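Side-chain contact in SnoaL-like domain-containing protein (Novosphingobium aromaticivorans, PDB 2RFR), which is of unknown function but adopts the cone-like, cystatin-type fold of the NTF2 and SnoaL-like family: residues A26-L31 / H83-A88. Numbering follows the deposited sequence.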
ATOM      1  N   ALA A  26       4.376   7.766   1.005  1.00  7.88           N
ATOM      2  CA  ALA A  26       5.162   6.619   0.493  1.00  7.93           C
ATOM      3  C   ALA A  26       6.659   6.906   0.554  1.00  8.34           C
ATOM      4  O   ALA A  26       7.438   5.949   0.582  1.00  8.79           O
ATOM      5  CB  ALA A  26       4.724   6.285  -0.898  1.00  9.80           C
ATOM      6  N   ARG A  27       7.088   8.177   0.541  1.00  8.08           N
ATOM      7  CA  ARG A  27       8.493   8.487   0.651  1.00  8.18           C
ATOM      8  C   ARG A  27       9.031   8.423   2.065  1.00  9.12           C
ATOM      9  O   ARG A  27      10.238   8.296   2.223  1.00  8.84           O
ATOM     10  CB  ARG A  27       8.736   9.922   0.109  1.00 10.29           C
ATOM     11  CG  ARG A  27       8.648  10.001  -1.404  1.00 10.36           C
ATOM     12  CD  ARG A  27       8.787  11.490  -1.858  1.00 16.65           C
ATOM     13  NE  ARG A  27       8.584  11.556  -3.292  1.00 26.54           N
ATOM     14  N   TYR A  28       8.181   8.523   3.090  1.00  7.90           N
ATOM     15  CA  TYR A  28       8.648   8.592   4.446  1.00  8.01           C
ATOM     16  C   TYR A  28       9.537   7.393   4.771  1.00  8.32           C
ATOM     17  O   TYR A  28      10.655   7.560   5.289  1.00  8.49           O
ATOM     18  CB  TYR A  28       7.451   8.689   5.428  1.00  8.61           C
ATOM     19  CG  TYR A  28       7.973   8.729   6.836  1.00  9.72           C
ATOM     20  CD1 TYR A  28       8.287   9.917   7.448  1.00 10.08           C
ATOM     21  CD2 TYR A  28       8.205   7.537   7.570  1.00 10.40           C
ATOM     22  CE1 TYR A  28       8.879   9.934   8.712  1.00 10.94           C
ATOM     23  CE2 TYR A  28       8.831   7.592   8.814  1.00 11.32           C
ATOM     24  CZ  TYR A  28       9.159   8.784   9.361  1.00 12.01           C
ATOM     25  OH  TYR A  28       9.783   8.913  10.579  1.00 15.48           O
ATOM     26  N   GLY A  29       9.034   6.203   4.556  1.00  7.22           N
ATOM     27  CA  GLY A  29       9.725   5.007   5.012  1.00  8.45           C
ATOM     28  C   GLY A  29      11.074   4.817   4.300  1.00  7.83           C
ATOM     29  O   GLY A  29      12.088   4.613   4.952  1.00  8.06           O
ATOM     30  N   PRO A  30      11.118   4.902   2.958  1.00  7.69           N
ATOM     31  CA  PRO A  30      12.410   4.845   2.247  1.00  8.58           C
ATOM     32  C   PRO A  30      13.389   5.871   2.762  1.00  8.15           C
ATOM     33  O   PRO A  30      14.575   5.547   2.925  1.00  8.85           O
ATOM     34  CB  PRO A  30      11.999   5.019   0.797  1.00  9.10           C
ATOM     35  CG  PRO A  30      10.604   4.382   0.765  1.00  9.46           C
ATOM     36  CD  PRO A  30       9.976   4.841   2.024  1.00  8.57           C
ATOM     37  N   LEU A  31      12.946   7.099   2.998  1.00  7.56           N
ATOM     38  CA  LEU A  31      13.875   8.130   3.500  1.00  8.43           C
ATOM     39  C   LEU A  31      14.346   7.822   4.884  1.00  8.28           C
ATOM     40  O   LEU A  31      15.526   7.967   5.207  1.00  8.89           O
ATOM     41  CB  LEU A  31      13.239   9.501   3.393  1.00  8.59           C
ATOM     42  CG  LEU A  31      12.977  10.048   2.029  1.00  8.75           C
ATOM     43  CD1 LEU A  31      12.091  11.289   2.058  1.00 10.08           C
ATOM     44  CD2 LEU A  31      14.253  10.376   1.343  1.00 12.81           C
ATOM     45  N   HIS A  83      10.417   0.734   7.814  1.00  7.59           N
ATOM     46  CA  HIS A  83       9.296   1.587   8.233  1.00  7.88           C
ATOM     47  C   HIS A  83       8.266   1.457   7.148  1.00  9.08           C
ATOM     48  O   HIS A  83       8.335   2.128   6.105  1.00 10.29           O
ATOM     49  CB  HIS A  83       9.752   3.028   8.462  1.00  9.21           C
ATOM     50  CG  HIS A  83      10.571   3.154   9.712  1.00  9.49           C
ATOM     51  ND1 HIS A  83      11.880   2.723   9.811  1.00 10.09           N
ATOM     52  CD2 HIS A  83      10.230   3.586  10.948  1.00 11.01           C
ATOM     53  CE1 HIS A  83      12.295   2.882  11.064  1.00 10.63           C
ATOM     54  NE2 HIS A  83      11.314   3.416  11.774  1.00 12.27           N
ATOM     55  N   PHE A  84       7.366   0.497   7.363  0.65  7.55           N
ATOM     56  CA  PHE A  84       6.402   0.072   6.368  0.65  7.24           C
ATOM     57  C   PHE A  84       5.076   0.736   6.640  0.65  7.49           C
ATOM     58  O   PHE A  84       4.362   0.419   7.596  0.65  7.85           O
ATOM     59  CB  PHE A  84       6.304  -1.457   6.415  0.65  7.25           C
ATOM     60  CG  PHE A  84       5.716  -2.098   5.189  0.65  7.78           C
ATOM     61  CD1 PHE A  84       4.517  -1.675   4.666  0.65 12.23           C
ATOM     62  CD2 PHE A  84       6.302  -3.182   4.600  0.65  9.19           C
ATOM     63  CE1 PHE A  84       3.966  -2.288   3.631  0.65 12.94           C
ATOM     64  CE2 PHE A  84       5.748  -3.807   3.536  0.65 10.18           C
ATOM     65  CZ  PHE A  84       4.567  -3.386   3.060  0.65 10.42           C
ATOM     66  N   LEU A  85       4.738   1.718   5.798  1.00  7.62           N
ATOM     67  CA  LEU A  85       3.452   2.447   5.893  1.00  7.88           C
ATOM     68  C   LEU A  85       2.539   1.854   4.863  1.00  8.34           C
ATOM     69  O   LEU A  85       2.918   1.662   3.713  1.00  8.91           O
ATOM     70  CB  LEU A  85       3.607   3.951   5.719  1.00  8.75           C
ATOM     71  CG  LEU A  85       4.132   4.684   6.956  1.00  9.62           C
ATOM     72  CD1 LEU A  85       5.567   4.322   7.336  1.00 12.82           C
ATOM     73  CD2 LEU A  85       4.068   6.210   6.688  1.00 11.33           C
ATOM     74  N   GLY A  86       1.317   1.548   5.284  1.00  8.30           N
ATOM     75  CA  GLY A  86       0.354   0.973   4.380  1.00  9.16           C
ATOM     76  C   GLY A  86      -0.326   2.021   3.521  1.00  8.42           C
ATOM     77  O   GLY A  86      -0.115   3.222   3.674  1.00  9.03           O
ATOM     78  N   PRO A  87      -1.180   1.577   2.625  1.00  7.81           N
ATOM     79  CA  PRO A  87      -2.007   2.496   1.834  1.00  8.79           C
ATOM     80  C   PRO A  87      -2.815   3.387   2.725  1.00  9.24           C
ATOM     81  O   PRO A  87      -3.335   2.968   3.790  1.00  9.98           O
ATOM     82  CB  PRO A  87      -2.950   1.540   1.095  1.00 10.02           C
ATOM     83  CG  PRO A  87      -2.196   0.243   1.007  1.00 10.50           C
ATOM     84  CD  PRO A  87      -1.471   0.182   2.312  1.00  9.56           C
ATOM     85  N   ALA A  88      -2.890   4.634   2.352  1.00  9.14           N
ATOM     86  CA  ALA A  88      -3.600   5.649   3.128  1.00  9.12           C
ATOM     87  C   ALA A  88      -4.963   5.933   2.557  1.00 10.48           C
ATOM     88  O   ALA A  88      -5.153   5.937   1.339  1.00 13.11           O
ATOM     89  CB  ALA A  88      -2.775   6.955   3.142  1.00 12.44           C
TER
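Gly29, on the last turns of helix 5-33, approaches strand 81-93, an outermost strand of the sheet within the chain, so closely that its CA lies 4.7 Å from the CA of His83. The helix backbone meets the strand directly because Gly29 has no side chain, and the place where one would project is taken by the carbonyl oxygen of His83: Gly29 CA is 3.4 Å from His83 O, a CA-H...O contact with 139° at the hydrogen, and His83 CB lies 4.0 Å from Gly29 CA. Beside this point, Leu85 CD1 lies 4.2 Å from Tyr28 CD2, approaching the ring obliquely. A chi1 of 179° sets the Tyr28 ring opposite its own backbone N, and Arg137 makes a cation-pi contact with it. The imidazole of His83 turns instead to Asp33 OD1, at the end of helix 5-33, which is hydrogen-bonded to ND1. Ile25 and Ser103 also touch Leu85, while Ala26 and Pro30 pack on Ala88 and His102 of a second subunit. With no conventional hydrogen bond between the segments, the long helix is seated against the sheet, as in NTF2-like folds, by a weak CA-H...O approach and van der Waals packing, and the polar end of His83 is satisfied by Asp33, just beyond the segment.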